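Local atomic coordinates of SAM-dependent methyltransferase (Anabaena variabilis ATCC 29413, PDB entry 3GGD), a protein that binds S-adenosyl-L-homocysteine in a Rossmann-like domain and probably transfers methyl groups from S-adenosyl-L-methionine to a substrate not yet identified. Residues 24-28 against 89-93; 81-87 against 103-109; 165-171 against 233-238. All coordinates share one frame; numbering follows the deposited sequence. Where two conformers were deposited one is given.

Contact 1: 24-28 against 89-93; sequences NKTLV and SALEI
Asn24 and Ser89 mark the nearest approach of two helical segments, 24-28 and 89-93, whose axes come within 9.0 Å of each other and run in roughly the same direction, 35° apart. Their side chains make the one polar link between the segments: Asn24 ND2 donates to Ser89 OG over 2.9 Å, with an N-H...O angle of 163° and the hydroxyl lying close to the amide plane. Ser89 OG is also hydrogen-bonded to Glu20, one turn back on the helix of Asn24, so this buried hydroxyl is gripped by two residues of the same helix. About a turn further on, Leu27 reaches across with CG anti to its backbone N (chi1 172°), which carries both methyls into the space between the helices. Leu27 CD1 lies 3.9 Å from Ile93 CG1, the two side chains lying antiparallel, whereas CD2 rests on the carboxylate end of Glu92, 3.6 Å from its CD. Glu92 is extended and runs roughly perpendicular to Leu27, so its aliphatic stem and carboxylate border the leucine on the more exposed side. Ile93 CD1 also approaches Thr26 CG2, at 4.3 Å, and its side chain touches Trp23, a residue that binds S-adenosyl-L-homocysteine. The arrangement is a helix-helix packing in which the N-terminal helix 15-29 lies against helix 88-97 of the Rossmann-like methyltransferase fold, beside the cofactor pocket.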
loop_
_atom_site.group_PDB
_atom_site.type_symbol
_atom_site.label_atom_id
_atom_site.label_comp_id
_atom_site.label_asym_id
_atom_site.label_seq_id
_atom_site.Cartn_x
_atom_site.Cartn_y
_atom_site.Cartn_z
ATOM N N ASN A 24 -11.066 4.032 -11.640
ATOM C CA ASN A 24 -11.877 4.013 -12.854
ATOM C C ASN A 24 -11.425 5.108 -13.860
ATOM O O ASN A 24 -11.398 4.891 -15.082
ATOM C CB ASN A 24 -13.350 4.162 -12.564
ATOM C CG ASN A 24 -14.210 3.781 -13.777
ATOM O OD1 ASN A 24 -14.812 4.636 -14.393
ATOM N ND2 ASN A 24 -14.206 2.510 -14.149
ATOM N N LYS A 25 -11.077 6.279 -13.342
ATOM C CA LYS A 25 -10.550 7.336 -14.193
ATOM C C LYS A 25 -9.248 6.880 -14.838
ATOM O O LYS A 25 -9.017 7.112 -16.034
ATOM C CB LYS A 25 -10.313 8.618 -13.399
ATOM C CG LYS A 25 -9.593 9.654 -14.223
ATOM C CD LYS A 25 -8.984 10.724 -13.441
ATOM C CE LYS A 25 -7.804 10.303 -12.631
ATOM N NZ LYS A 25 -7.735 11.409 -11.599
ATOM N N THR A 26 -8.394 6.232 -14.044
ATOM C CA THR A 26 -7.134 5.675 -14.542
ATOM C C THR A 26 -7.345 4.619 -15.626
ATOM O O THR A 26 -6.702 4.678 -16.688
ATOM C CB THR A 26 -6.322 5.157 -13.364
ATOM O OG1 THR A 26 -6.139 6.247 -12.454
ATOM C CG2 THR A 26 -4.987 4.568 -13.810
ATOM N N LEU A 27 -8.268 3.678 -15.374
ATOM C CA LEU A 27 -8.648 2.632 -16.329
ATOM C C LEU A 27 -9.186 3.213 -17.630
ATOM O O LEU A 27 -8.723 2.862 -18.721
ATOM C CB LEU A 27 -9.726 1.718 -15.720
ATOM C CG LEU A 27 -10.434 0.647 -16.604
ATOM C CD1 LEU A 27 -9.440 -0.359 -17.199
ATOM C CD2 LEU A 27 -11.507 -0.073 -15.792
ATOM N N VAL A 28 -10.174 4.092 -17.529
ATOM C CA VAL A 28 -10.750 4.704 -18.726
ATOM C C VAL A 28 -9.755 5.506 -19.562
ATOM O O VAL A 28 -9.691 5.391 -20.817
ATOM C CB VAL A 28 -11.948 5.597 -18.383
ATOM C CG1 VAL A 28 -12.437 6.388 -19.651
ATOM C CG2 VAL A 28 -13.110 4.743 -17.798
ATOM N N SER A 89 -12.096 -1.383 -10.360
ATOM C CA SER A 89 -11.362 -0.902 -11.542
ATOM C C SER A 89 -9.870 -1.207 -11.413
ATOM O O SER A 89 -9.227 -1.617 -12.401
ATOM C CB SER A 89 -11.632 0.600 -11.808
ATOM O OG SER A 89 -12.991 0.825 -12.197
ATOM N N ALA A 90 -9.321 -1.057 -10.203
ATOM C CA ALA A 90 -7.924 -1.486 -9.964
ATOM C C ALA A 90 -7.728 -2.965 -10.342
ATOM O O ALA A 90 -6.810 -3.311 -11.091
ATOM C CB ALA A 90 -7.492 -1.245 -8.513
ATOM N N LEU A 91 -8.629 -3.823 -9.871
ATOM C CA LEU A 91 -8.537 -5.240 -10.141
ATOM C C LEU A 91 -8.816 -5.555 -11.584
ATOM O O LEU A 91 -8.304 -6.526 -12.086
ATOM C CB LEU A 91 -9.450 -6.029 -9.206
ATOM C CG LEU A 91 -9.114 -5.866 -7.700
ATOM C CD1 LEU A 91 -10.067 -6.775 -6.848
ATOM C CD2 LEU A 91 -7.638 -6.148 -7.404
ATOM N N GLU A 92 -9.606 -4.722 -12.272
ATOM C CA GLU A 92 -9.805 -4.890 -13.698
ATOM C C GLU A 92 -8.503 -4.623 -14.484
ATOM O O GLU A 92 -8.174 -5.347 -15.420
ATOM C CB GLU A 92 -10.960 -4.021 -14.188
ATOM C CG GLU A 92 -11.235 -4.234 -15.664
ATOM C CD GLU A 92 -12.456 -3.489 -16.180
ATOM O OE1 GLU A 92 -13.367 -3.186 -15.376
ATOM O OE2 GLU A 92 -12.481 -3.241 -17.401
ATOM N N ILE A 93 -7.747 -3.600 -14.102
ATOM C CA ILE A 93 -6.414 -3.386 -14.685
ATOM C C ILE A 93 -5.468 -4.575 -14.345
ATOM O O ILE A 93 -4.813 -5.140 -15.229
ATOM C CB ILE A 93 -5.747 -2.061 -14.237
ATOM C CG1 ILE A 93 -6.629 -0.827 -14.569
ATOM C CG2 ILE A 93 -4.381 -1.925 -14.921
ATOM C CD1 ILE A 93 -6.267 0.494 -13.844
#

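Contact 2: 81-87 against 103-109; sequences VIGLDVS and ISYRLLD. With SAH (S-adenosyl-L-homocysteine), chain E; EDO (1,2-ethanediol), chain S; SO4 (sulfate ion), chain H.
Val86 sets CG1 between its backbone N and carbonyl carbon (chi1 75°), which leaves Val86 CG2 beside Asp109 CG, at 3.6 Å, and puts CG1 against the adenine of S-adenosyl-L-homocysteine, 3.5 Å from C4. Asp109 OD1 in turn receives the adenine N6, 3.0 Å away, as well as Leu111 N. With CG of Asp85 anti to the backbone N (chi1 -156°), its carboxylate takes both ribose hydroxyls of the ligand: O2' donates to OD1 and O3' to OD2, each over 2.7 Å. OD1 also accepts from Ser87 N through its anti lone pair, closing an Asx turn, and OD2 is held by Gly66 N. Strands 81-85 and 103-107 run parallel as neighbours in a beta-alpha-beta unit of the Rossmann-like sheet, and an acidic residue at the end of strand 81-85, the second in chain order, holds the ribose, as is usual in class I methyltransferases. Gly83 N donates to Ser104 O and Arg106 N to Gly83 O; the bond from Asp85 N to Arg106 O is weak. Tyr105 CD1 lies 3.9 Å from Gly83 CA, where a beta carbon would clash with the ring. On the Leu84 face, the leucine lies alongside Arg106, Leu84 CD2 to Arg106 CB 3.7 Å, and the extended arginine continues to a salt bridge with Glu122.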
loop_
_atom_site.group_PDB
_atom_site.type_symbol
_atom_site.label_atom_id
_atom_site.label_comp_id
_atom_site.label_asym_id
_atom_site.label_seq_id
_atom_site.Cartn_x
_atom_site.Cartn_y
_atom_site.Cartn_z
ATOM N N VAL A 81 -0.362 -16.524 -4.480
ATOM C CA VAL A 81 -0.550 -15.098 -4.216
ATOM C C VAL A 81 -2.014 -14.690 -4.432
ATOM O O VAL A 81 -2.649 -15.065 -5.418
ATOM C CB VAL A 81 0.393 -14.240 -5.095
ATOM C CG1 VAL A 81 0.165 -12.717 -4.848
ATOM C CG2 VAL A 81 1.918 -14.655 -4.873
ATOM N N ILE A 82 -2.523 -13.897 -3.491
ATOM C CA ILE A 82 -3.846 -13.326 -3.555
ATOM C C ILE A 82 -3.688 -11.793 -3.503
ATOM O O ILE A 82 -3.137 -11.238 -2.568
ATOM C CB ILE A 82 -4.716 -13.808 -2.381
ATOM C CG1 ILE A 82 -4.856 -15.341 -2.422
ATOM C CG2 ILE A 82 -6.102 -13.140 -2.417
ATOM C CD1 ILE A 82 -5.318 -15.978 -1.104
ATOM N N GLY A 83 -4.184 -11.122 -4.527
ATOM C CA GLY A 83 -4.161 -9.662 -4.594
ATOM C C GLY A 83 -5.525 -9.125 -4.168
ATOM O O GLY A 83 -6.554 -9.448 -4.767
ATOM N N LEU A 84 -5.537 -8.349 -3.094
ATOM C CA LEU A 84 -6.776 -7.786 -2.565
ATOM C C LEU A 84 -6.776 -6.258 -2.746
ATOM O O LEU A 84 -5.771 -5.580 -2.481
ATOM C CB LEU A 84 -6.918 -8.113 -1.088
ATOM C CG LEU A 84 -7.009 -9.596 -0.673
ATOM C CD1 LEU A 84 -7.072 -9.659 0.885
ATOM C CD2 LEU A 84 -8.169 -10.294 -1.337
ATOM N N ASP A 85 -7.920 -5.716 -3.160
ATOM C CA ASP A 85 -8.070 -4.281 -3.261
ATOM C C ASP A 85 -9.542 -3.929 -3.130
ATOM O O ASP A 85 -10.432 -4.726 -3.503
ATOM C CB ASP A 85 -7.489 -3.753 -4.577
ATOM C CG ASP A 85 -7.102 -2.275 -4.491
ATOM O OD1 ASP A 85 -8.009 -1.399 -4.623
ATOM O OD2 ASP A 85 -5.884 -1.984 -4.281
ATOM N N VAL A 86 -9.801 -2.734 -2.619
ATOM C CA VAL A 86 -11.161 -2.209 -2.512
ATOM C C VAL A 86 -11.779 -1.836 -3.852
ATOM O O VAL A 86 -13.007 -1.821 -3.968
ATOM C CB VAL A 86 -11.209 -0.940 -1.581
ATOM C CG1 VAL A 86 -10.635 0.311 -2.261
ATOM C CG2 VAL A 86 -12.633 -0.681 -1.045
ATOM N N SER A 87 -10.940 -1.581 -4.872
ATOM C CA SER A 87 -11.407 -1.052 -6.136
ATOM C C SER A 87 -11.550 -2.097 -7.216
ATOM O O SER A 87 -10.553 -2.734 -7.611
ATOM C CB SER A 87 -10.426 0.031 -6.661
ATOM O OG SER A 87 -10.740 0.422 -8.008
ATOM N N ILE A 103 -1.982 -16.439 -9.226
ATOM C CA ILE A 103 -2.528 -15.233 -8.627
ATOM C C ILE A 103 -4.062 -15.249 -8.682
ATOM O O ILE A 103 -4.628 -15.543 -9.721
ATOM C CB ILE A 103 -2.135 -13.940 -9.376
ATOM C CG1 ILE A 103 -0.622 -13.678 -9.307
ATOM C CG2 ILE A 103 -2.884 -12.730 -8.758
ATOM C CD1 ILE A 103 -0.120 -12.500 -10.243
ATOM N N SER A 104 -4.701 -14.947 -7.563
ATOM C CA SER A 104 -6.127 -14.662 -7.535
ATOM C C SER A 104 -6.293 -13.207 -7.113
ATOM O O SER A 104 -5.640 -12.747 -6.183
ATOM C CB SER A 104 -6.857 -15.564 -6.559
ATOM O OG SER A 104 -6.704 -16.919 -6.928
ATOM N N TYR A 105 -7.107 -12.465 -7.844
ATOM C CA TYR A 105 -7.445 -11.091 -7.464
ATOM C C TYR A 105 -8.833 -11.121 -6.868
ATOM O O TYR A 105 -9.728 -11.701 -7.450
ATOM C CB TYR A 105 -7.413 -10.138 -8.640
ATOM C CG TYR A 105 -6.002 -9.853 -9.112
ATOM C CD1 TYR A 105 -5.135 -9.115 -8.323
ATOM C CD2 TYR A 105 -5.556 -10.311 -10.334
ATOM C CE1 TYR A 105 -3.837 -8.851 -8.734
ATOM C CE2 TYR A 105 -4.257 -10.037 -10.776
ATOM C CZ TYR A 105 -3.411 -9.320 -9.970
ATOM O OH TYR A 105 -2.156 -9.061 -10.384
ATOM N N ARG A 106 -9.028 -10.460 -5.741
ATOM C CA ARG A 106 -10.315 -10.493 -5.077
ATOM C C ARG A 106 -10.621 -9.150 -4.409
ATOM O O ARG A 106 -9.728 -8.504 -3.839
ATOM C CB ARG A 106 -10.293 -11.629 -4.067
ATOM C CG ARG A 106 -11.479 -11.690 -3.182
ATOM C CD ARG A 106 -11.589 -13.109 -2.637
ATOM N NE ARG A 106 -12.659 -13.242 -1.649
ATOM C CZ ARG A 106 -12.974 -14.382 -1.056
ATOM N NH1 ARG A 106 -12.304 -15.485 -1.362
ATOM N NH2 ARG A 106 -13.942 -14.406 -0.141
ATOM N N LEU A 107 -11.881 -8.734 -4.503
ATOM C CA LEU A 107 -12.330 -7.492 -3.900
ATOM C C LEU A 107 -12.306 -7.652 -2.394
ATOM O O LEU A 107 -12.683 -8.688 -1.869
ATOM C CB LEU A 107 -13.760 -7.149 -4.329
ATOM C CG LEU A 107 -14.005 -6.627 -5.749
ATOM C CD1 LEU A 107 -15.491 -6.618 -6.025
ATOM C CD2 LEU A 107 -13.399 -5.238 -5.954
ATOM N N LEU A 108 -11.792 -6.643 -1.709
ATOM C CA LEU A 108 -11.882 -6.595 -0.245
ATOM C C LEU A 108 -11.683 -5.169 0.230
ATOM O O LEU A 108 -10.789 -4.452 -0.246
ATOM C CB LEU A 108 -10.875 -7.541 0.463
ATOM C CG LEU A 108 -10.841 -7.504 2.020
ATOM C CD1 LEU A 108 -10.678 -8.928 2.648
ATOM C CD2 LEU A 108 -9.756 -6.597 2.511
ATOM N N ASP A 109 -12.502 -4.788 1.192
ATOM C CA ASP A 109 -12.412 -3.501 1.826
ATOM C C ASP A 109 -11.849 -3.660 3.226
ATOM O O ASP A 109 -12.536 -4.175 4.116
ATOM C CB ASP A 109 -13.822 -2.841 1.866
ATOM C CG ASP A 109 -13.785 -1.381 2.341
ATOM O OD1 ASP A 109 -12.805 -0.986 3.030
ATOM O OD2 ASP A 109 -14.724 -0.624 1.996
HETATM N N SAH E . 0.235 -1.547 -3.267
HETATM C CA SAH E . -0.018 -0.958 -4.608
HETATM C CB SAH E . -1.004 0.230 -4.586
HETATM C CG SAH E . -0.705 1.440 -3.683
HETATM S SD SAH E . -1.910 2.769 -3.860
HETATM C C SAH E . 1.274 -0.526 -5.285
HETATM O O SAH E . 1.316 -0.386 -6.533
HETATM O OXT SAH E . 2.278 -0.284 -4.615
HETATM C "C5'" SAH E . -3.000 2.413 -2.511
HETATM C "C4'" SAH E . -3.993 1.256 -2.829
HETATM O "O4'" SAH E . -4.827 1.000 -1.674
HETATM C "C3'" SAH E . -4.987 1.498 -3.979
HETATM O "O3'" SAH E . -4.967 0.459 -4.943
HETATM C "C2'" SAH E . -6.352 1.523 -3.302
HETATM O "O2'" SAH E . -7.478 1.173 -4.133
HETATM C "C1'" SAH E . -6.128 0.621 -2.103
HETATM N N9 SAH E . -7.109 0.807 -1.027
HETATM C C8 SAH E . -7.555 2.013 -0.580
HETATM N N7 SAH E . -8.423 1.834 0.430
HETATM C C5 SAH E . -8.536 0.484 0.617
HETATM C C6 SAH E . -9.341 -0.362 1.491
HETATM N N6 SAH E . -10.175 0.281 2.340
HETATM N N1 SAH E . -9.252 -1.698 1.404
HETATM C C2 SAH E . -8.408 -2.276 0.491
HETATM N N3 SAH E . -7.670 -1.541 -0.340
HETATM C C4 SAH E . -7.708 -0.194 -0.344
HETATM C C1 EDO S . -14.551 -11.242 1.469
HETATM O O1 EDO S . -15.836 -11.828 1.317
HETATM C C2 EDO S . -14.472 -10.119 0.428
HETATM O O2 EDO S . -13.679 -10.568 -0.681
HETATM S S SO4 H . -9.453 -16.635 -2.761
HETATM O O1 SO4 H . -8.460 -17.717 -2.822
HETATM O O2 SO4 H . -9.122 -15.496 -3.613
HETATM O O3 SO4 H . -9.554 -16.213 -1.372
HETATM O O4 SO4 H . -10.753 -17.135 -3.211
HETATM O O HOH W 1 -3.916 -17.717 -5.624
#

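Contact 3: 165-171 against 233-238; sequences GTGCIDF and ATPPAF. With SO4 (sulfate ion), chain G.
Pro235 sets its CA almost exactly above the centre of the Phe171 ring, a CH-pi contact of 3.7 Å from CA to the ring centroid and only 4° off the ring normal. The benzyl group swings out from the first turn of its helix with CG anti to the backbone N (chi1 174°), and this lays the ring along the 233-236 backbone. Pro235 CB meets ring atom CD2 at 3.7 Å, while Ala233 CB stands at the edge, near the ring plane and close to CZ. Nearer the backbone, Phe171 CB touches Pro236 CD at 3.9 Å. Replacing Phe171 with an alanine would probably leave Pro235 without the ring face beneath its CA and Ala233 without the edge its CB meets, opening a gap beside the loop. Pro236 also presses its CG on the turn before the helix, 3.5 Å from Thr166 O and near the backbone of Gly167. That turn, from Gly165 to Cys168, is type II, and its third residue, Gly167, has a positive phi of 100° that favours glycine. Gly165 N donates to Pro236 O over 3.0 Å, nearly straight at the hydrogen but from above the carbonyl plane. At the helix start, a sulfate, probably from the crystallisation liquor, accepts from the backbone N atoms of Ile169 and Asp170. The contact thus ties the junction between strand 158-164 and helix 168-179 to the loop entering the antiparallel strand 237-244, with Pro235 also touching Leu164 and Phe238 reaching helix 201-207.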
loop_
_atom_site.group_PDB
_atom_site.type_symbol
_atom_site.label_atom_id
_atom_site.label_comp_id
_atom_site.label_asym_id
_atom_site.label_seq_id
_atom_site.Cartn_x
_atom_site.Cartn_y
_atom_site.Cartn_z
ATOM N N GLY A 165 6.597 7.965 5.430
ATOM C CA GLY A 165 6.919 8.191 6.820
ATOM C C GLY A 165 6.998 9.657 7.215
ATOM O O GLY A 165 6.578 10.559 6.469
ATOM N N THR A 166 7.495 9.881 8.422
ATOM C CA THR A 166 7.686 11.230 8.949
ATOM C C THR A 166 8.465 12.022 7.912
ATOM O O THR A 166 9.453 11.529 7.327
ATOM C CB THR A 166 8.470 11.194 10.277
ATOM O OG1 THR A 166 7.757 10.349 11.175
ATOM C CG2 THR A 166 8.635 12.603 10.893
ATOM N N GLY A 167 8.003 13.234 7.665
ATOM C CA GLY A 167 8.639 14.070 6.660
ATOM C C GLY A 167 7.882 14.064 5.355
ATOM O O GLY A 167 8.120 14.888 4.502
ATOM N N CYS A 168 6.928 13.158 5.215
ATOM C CA CYS A 168 6.163 13.071 3.969
ATOM C C CYS A 168 5.569 14.411 3.522
ATOM O O CYS A 168 5.711 14.805 2.365
ATOM C CB CYS A 168 5.026 12.048 4.118
ATOM S SG CYS A 168 3.860 12.014 2.657
ATOM N N ILE A 169 4.854 15.073 4.429
ATOM C CA ILE A 169 4.136 16.312 4.090
ATOM C C ILE A 169 5.133 17.447 3.808
ATOM O O ILE A 169 4.947 18.197 2.860
ATOM C CB ILE A 169 3.061 16.676 5.180
ATOM C CG1 ILE A 169 2.013 15.538 5.311
ATOM C CG2 ILE A 169 2.410 18.061 4.929
ATOM C CD1 ILE A 169 1.297 15.098 4.037
ATOM N N ASP A 170 6.187 17.559 4.614
ATOM C CA ASP A 170 7.232 18.519 4.330
ATOM C C ASP A 170 7.884 18.285 2.955
ATOM O O ASP A 170 8.201 19.212 2.236
ATOM C CB ASP A 170 8.327 18.420 5.371
ATOM C CG ASP A 170 7.933 19.021 6.726
ATOM O OD1 ASP A 170 6.914 19.756 6.835
ATOM O OD2 ASP A 170 8.685 18.748 7.688
ATOM N N PHE A 171 8.124 17.032 2.628
ATOM C CA PHE A 171 8.720 16.675 1.362
ATOM C C PHE A 171 7.883 17.226 0.200
ATOM O O PHE A 171 8.397 17.904 -0.691
ATOM C CB PHE A 171 8.826 15.147 1.248
ATOM C CG PHE A 171 9.294 14.683 -0.100
ATOM C CD1 PHE A 171 10.647 14.587 -0.381
ATOM C CD2 PHE A 171 8.379 14.377 -1.089
ATOM C CE1 PHE A 171 11.079 14.173 -1.638
ATOM C CE2 PHE A 171 8.800 13.984 -2.340
ATOM C CZ PHE A 171 10.169 13.890 -2.609
ATOM N N ALA A 233 11.163 11.659 -7.987
ATOM C CA ALA A 233 10.782 12.114 -6.641
ATOM C C ALA A 233 10.659 10.895 -5.730
ATOM O O ALA A 233 9.915 9.928 -6.033
ATOM C CB ALA A 233 9.487 12.909 -6.664
ATOM N N THR A 234 11.405 10.931 -4.625
ATOM C CA THR A 234 11.448 9.824 -3.685
ATOM C C THR A 234 11.166 10.307 -2.237
ATOM O O THR A 234 12.088 10.650 -1.493
ATOM C CB THR A 234 12.824 9.117 -3.705
ATOM O OG1 THR A 234 13.834 10.048 -3.322
ATOM C CG2 THR A 234 13.172 8.510 -5.076
ATOM N N PRO A 235 9.899 10.332 -1.843
ATOM C CA PRO A 235 9.576 10.713 -0.465
ATOM C C PRO A 235 10.114 9.734 0.593
ATOM O O PRO A 235 10.410 8.569 0.287
ATOM C CB PRO A 235 8.043 10.705 -0.444
ATOM C CG PRO A 235 7.640 9.811 -1.598
ATOM C CD PRO A 235 8.702 10.004 -2.636
ATOM N N PRO A 236 10.233 10.202 1.847
ATOM C CA PRO A 236 10.755 9.340 2.910
ATOM C C PRO A 236 9.788 8.222 3.238
ATOM O O PRO A 236 8.564 8.431 3.254
ATOM C CB PRO A 236 10.936 10.291 4.089
ATOM C CG PRO A 236 10.006 11.444 3.826
ATOM C CD PRO A 236 9.920 11.566 2.327
ATOM N N ALA A 237 10.358 7.042 3.494
ATOM C CA ALA A 237 9.613 5.810 3.758
ATOM C C ALA A 237 9.847 5.326 5.183
ATOM O O ALA A 237 10.801 5.716 5.859
ATOM C CB ALA A 237 10.003 4.718 2.752
ATOM N N PHE A 238 8.924 4.505 5.642
ATOM C CA PHE A 238 9.030 3.772 6.880
ATOM C C PHE A 238 8.624 2.363 6.504
ATOM O O PHE A 238 7.598 2.182 5.833
ATOM C CB PHE A 238 8.042 4.267 7.961
ATOM C CG PHE A 238 7.873 3.296 9.092
ATOM C CD1 PHE A 238 8.814 3.206 10.078
ATOM C CD2 PHE A 238 6.812 2.420 9.122
ATOM C CE1 PHE A 238 8.707 2.296 11.087
ATOM C CE2 PHE A 238 6.694 1.500 10.163
ATOM C CZ PHE A 238 7.674 1.446 11.127
HETATM S S SO4 G . 5.504 15.631 8.046
HETATM O O1 SO4 G . 6.307 16.081 6.907
HETATM O O2 SO4 G . 5.075 16.778 8.864
HETATM O O3 SO4 G . 6.215 14.588 8.828
HETATM O O4 SO4 G . 4.266 15.034 7.535
#

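In the fold
Contacts 1 and 2 interlock along the chain, since helix 88-97 of contact 1 connects the two strands of contact 2. Their centres are 14 Å apart, and they meet directly: Leu91 CD1 lies 3.4 Å from Arg106 C, and Leu91 CD2 lies 3.7 Å from Asp85 CB. Contact 2 binds S-adenosyl-L-homocysteine itself, whereas in contact 1 the Ser89 side chain is about 9 Å from the ligand. Contact 3 stands apart, its centre 27 Å from that of either other contact. It shares the sheet with contact 2 but lies across the chain's centre from it, and the side chain of Ala237 is about 12 Å from the ligand.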